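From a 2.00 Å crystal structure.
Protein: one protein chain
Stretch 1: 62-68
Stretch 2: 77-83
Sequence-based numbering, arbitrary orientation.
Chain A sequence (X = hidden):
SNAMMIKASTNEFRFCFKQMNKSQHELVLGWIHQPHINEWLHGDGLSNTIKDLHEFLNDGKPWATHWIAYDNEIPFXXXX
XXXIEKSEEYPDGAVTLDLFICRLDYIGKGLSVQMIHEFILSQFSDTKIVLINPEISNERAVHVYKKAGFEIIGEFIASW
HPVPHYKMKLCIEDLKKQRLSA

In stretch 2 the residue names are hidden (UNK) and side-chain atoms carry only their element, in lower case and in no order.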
# COMPACT_ATOMS: atom_id res chain seq x y z
N PRO A 62 4.94 -15.53 -6.87
CA PRO A 62 4.41 -14.59 -5.87
C PRO A 62 2.93 -14.28 -6.15
O PRO A 62 2.51 -14.35 -7.30
CB PRO A 62 5.30 -13.35 -6.06
CG PRO A 62 5.81 -13.44 -7.48
CD PRO A 62 5.95 -14.92 -7.76
N TRP A 63 2.16 -13.98 -5.12
CA TRP A 63 0.77 -13.54 -5.28
C TRP A 63 0.68 -12.04 -5.56
O TRP A 63 -0.29 -11.57 -6.17
CB TRP A 63 -0.06 -13.90 -4.05
CG TRP A 63 -0.16 -15.40 -3.83
CD1 TRP A 63 -0.27 -16.37 -4.82
CD2 TRP A 63 -0.17 -16.11 -2.58
NE1 TRP A 63 -0.34 -17.62 -4.25
CE2 TRP A 63 -0.28 -17.49 -2.89
CE3 TRP A 63 -0.09 -15.72 -1.24
CZ2 TRP A 63 -0.31 -18.48 -1.90
CZ3 TRP A 63 -0.13 -16.71 -0.25
CH2 TRP A 63 -0.23 -18.07 -0.59
N ALA A 64 1.66 -11.28 -5.10
CA ALA A 64 1.60 -9.81 -5.17
C ALA A 64 2.88 -9.22 -5.76
O ALA A 64 3.85 -9.94 -5.96
CB ALA A 64 1.30 -9.25 -3.78
N THR A 65 2.87 -7.92 -6.07
CA THR A 65 4.07 -7.16 -6.46
C THR A 65 4.57 -6.42 -5.22
O THR A 65 3.77 -5.96 -4.39
CB THR A 65 3.73 -6.14 -7.57
OG1 THR A 65 3.19 -6.85 -8.68
CG2 THR A 65 4.95 -5.42 -8.05
N HIS A 66 5.89 -6.41 -5.06
CA HIS A 66 6.51 -5.84 -3.86
C HIS A 66 7.35 -4.64 -4.28
O HIS A 66 8.15 -4.74 -5.23
CB HIS A 66 7.35 -6.91 -3.17
CG HIS A 66 6.52 -8.04 -2.62
ND1 HIS A 66 6.22 -8.17 -1.28
CD2 HIS A 66 5.85 -9.04 -3.25
CE1 HIS A 66 5.45 -9.23 -1.10
NE2 HIS A 66 5.21 -9.77 -2.28
N TRP A 67 7.13 -3.52 -3.60
CA TRP A 67 7.70 -2.23 -3.96
C TRP A 67 8.43 -1.59 -2.79
O TRP A 67 8.18 -1.90 -1.60
CB TRP A 67 6.59 -1.22 -4.37
CG TRP A 67 5.65 -1.66 -5.43
CD1 TRP A 67 4.52 -2.43 -5.27
CD2 TRP A 67 5.72 -1.32 -6.81
NE1 TRP A 67 3.86 -2.57 -6.49
CE2 TRP A 67 4.59 -1.91 -7.44
CE3 TRP A 67 6.62 -0.57 -7.58
CZ2 TRP A 67 4.35 -1.78 -8.82
CZ3 TRP A 67 6.36 -0.42 -8.95
CH2 TRP A 67 5.24 -1.02 -9.55
N ILE A 68 9.31 -0.65 -3.15
CA ILE A 68 10.03 0.18 -2.18
C ILE A 68 9.89 1.65 -2.63
O ILE A 68 9.97 1.94 -3.83
CB ILE A 68 11.53 -0.31 -2.00
CG1 ILE A 68 12.30 0.48 -0.92
CG2 ILE A 68 12.32 -0.34 -3.32
CD1 ILE A 68 13.55 -0.34 -0.43
N UNK A 77 9.77 3.25 2.71
CA UNK A 77 8.50 2.53 2.81
C UNK A 77 8.50 1.28 1.97
O UNK A 77 9.26 1.16 1.00
c UNK A 77 7.31 3.46 2.38
N UNK A 78 7.58 0.38 2.30
CA UNK A 78 7.43 -0.89 1.62
C UNK A 78 5.94 -1.03 1.29
O UNK A 78 5.08 -0.80 2.15
c UNK A 78 7.01 -4.32 3.15
o UNK A 78 6.73 -7.49 1.27
c UNK A 78 6.73 -5.69 2.85
c UNK A 78 7.87 -3.98 0.93
c UNK A 78 7.56 -3.45 2.19
c UNK A 78 7.90 -2.00 2.55
c UNK A 78 7.01 -6.17 1.58
c UNK A 78 7.57 -5.34 0.61
N UNK A 79 5.66 -1.35 0.03
CA UNK A 79 4.29 -1.42 -0.48
C UNK A 79 4.12 -2.74 -1.22
O UNK A 79 5.08 -3.29 -1.82
c UNK A 79 4.31 1.20 -0.92
c UNK A 79 3.92 -0.22 -1.38
c UNK A 79 3.39 2.27 -1.53
c UNK A 79 5.79 1.53 -1.29
N UNK A 80 2.89 -3.24 -1.17
CA UNK A 80 2.51 -4.53 -1.73
C UNK A 80 1.20 -4.33 -2.50
O UNK A 80 0.23 -3.80 -1.94
c UNK A 80 3.51 -5.70 0.31
c UNK A 80 3.36 -6.76 1.45
c UNK A 80 1.93 -7.01 -1.27
c UNK A 80 2.28 -5.59 -0.62
N UNK A 81 1.19 -4.68 -3.79
CA UNK A 81 -0.02 -4.54 -4.60
C UNK A 81 -0.42 -5.86 -5.25
O UNK A 81 0.42 -6.68 -5.60
o UNK A 81 1.20 -3.83 -6.58
c UNK A 81 0.50 -2.06 -5.06
c UNK A 81 0.14 -3.46 -5.69
N UNK A 82 -1.72 -6.07 -5.42
CA UNK A 82 -2.16 -7.18 -6.24
C UNK A 82 -3.40 -6.78 -6.98
O UNK A 82 -4.21 -5.97 -6.48
o UNK A 82 -3.34 -8.09 -4.35
c UNK A 82 -2.43 -8.41 -5.39
N UNK A 83 -3.56 -7.36 -8.17
CA UNK A 83 -4.64 -6.96 -9.05
C UNK A 83 -5.85 -7.86 -8.90
O UNK A 83 -5.74 -9.04 -8.55
o UNK A 83 -2.06 -9.07 -12.62
o UNK A 83 -2.19 -6.87 -12.48
c UNK A 83 -2.56 -8.02 -12.14
c UNK A 83 -3.66 -8.20 -11.07
c UNK A 83 -4.19 -6.89 -10.51
O HOH W 1 -1.17 -9.68 -8.16

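At position 77 the side chain is a single carbon with nothing beyond it, and this CB comes no closer than 5.9 Å to stretch 1, to C of I68; this is alanine, A77. The backbone does the work here: the O of A77 receives a CA-H...O contact from the CA of I68 at 3.4 Å. A small apolar side chain suits this buried place.

Position 78 carries one carbon followed by a six-carbon ring bearing one oxygen, and that oxygen lies 2.7 Å from ND1 of H66. The group is a phenol, hence tyrosine, Y78. With chi1 in t, the ring runs along the face of the sheet that also holds H66, and OH of Y78 forms a hydrogen bond with ND1 of H66. The two rings meet rim to rim, their centroids 5.8 Å apart, so the polar atoms rather than the ring faces make the contact. Tyrosine combines the reach and the hydroxyl needed to meet a buried histidine whose NE2 is bonded elsewhere in the structure.

At position 79 there are four carbons, forked at the second, and CB lies 4.1 Å from CB of W67, the partner across the strands. The pattern is that of leucine, L79, whose wholly apolar side chain suits this buried site. The backbone is just as engaged: W67 N donates to L79 O at 2.7 Å, and L79 N to W67 O at 3.1 Å.

Position 80 also has four carbons, but the fork is at the first and one arm is two carbons long. The one-carbon arm approaches CB of A64 to 3.4 Å and lies over one face of the H66 ring: this is isoleucine, I80. Branching at CB places this methyl, CG2, close to the backbone, where it can meet both neighbours, and beta-branched residues are at home in strands.

At position 81 one carbon carries an oxygen and a carbon, and that oxygen lies 2.9 Å from NE1 of W67; this is threonine, T81. NE1 of W67 donates to OG1 of T81 with a nearly straight angle of 167°. The hydroxyl thus satisfies the indole N-H, and the beta-branched side chain again fits an extended strand.

Position 82 has one carbon and then one oxygen, and its CB sits 3.9 Å from O of W63 and 4.1 Å from CB of A64, so it is serine, S82. This short side chain suits the partly exposed end of the contact.

Position 83 has three carbons, the third carrying two oxygens, and the side chain makes no contact with stretch 1: glutamate, E83. The carboxylate is exposed, as suits a charged group. A water receives a weak hydrogen bond from E83 N at 3.3 Å and donates to W63 O at 2.9 Å.

The contact is an antiparallel pairing. Reciprocal backbone hydrogen bonds join T65 to T81 and W67 to L79, while H66–I80 and I68–Y78 form the alternating non-hydrogen-bonded pairs. Side chains add one polar link on each face: H66 with Y78, and W67 with T81.

Stretch 2 (77-83) AYLITSE
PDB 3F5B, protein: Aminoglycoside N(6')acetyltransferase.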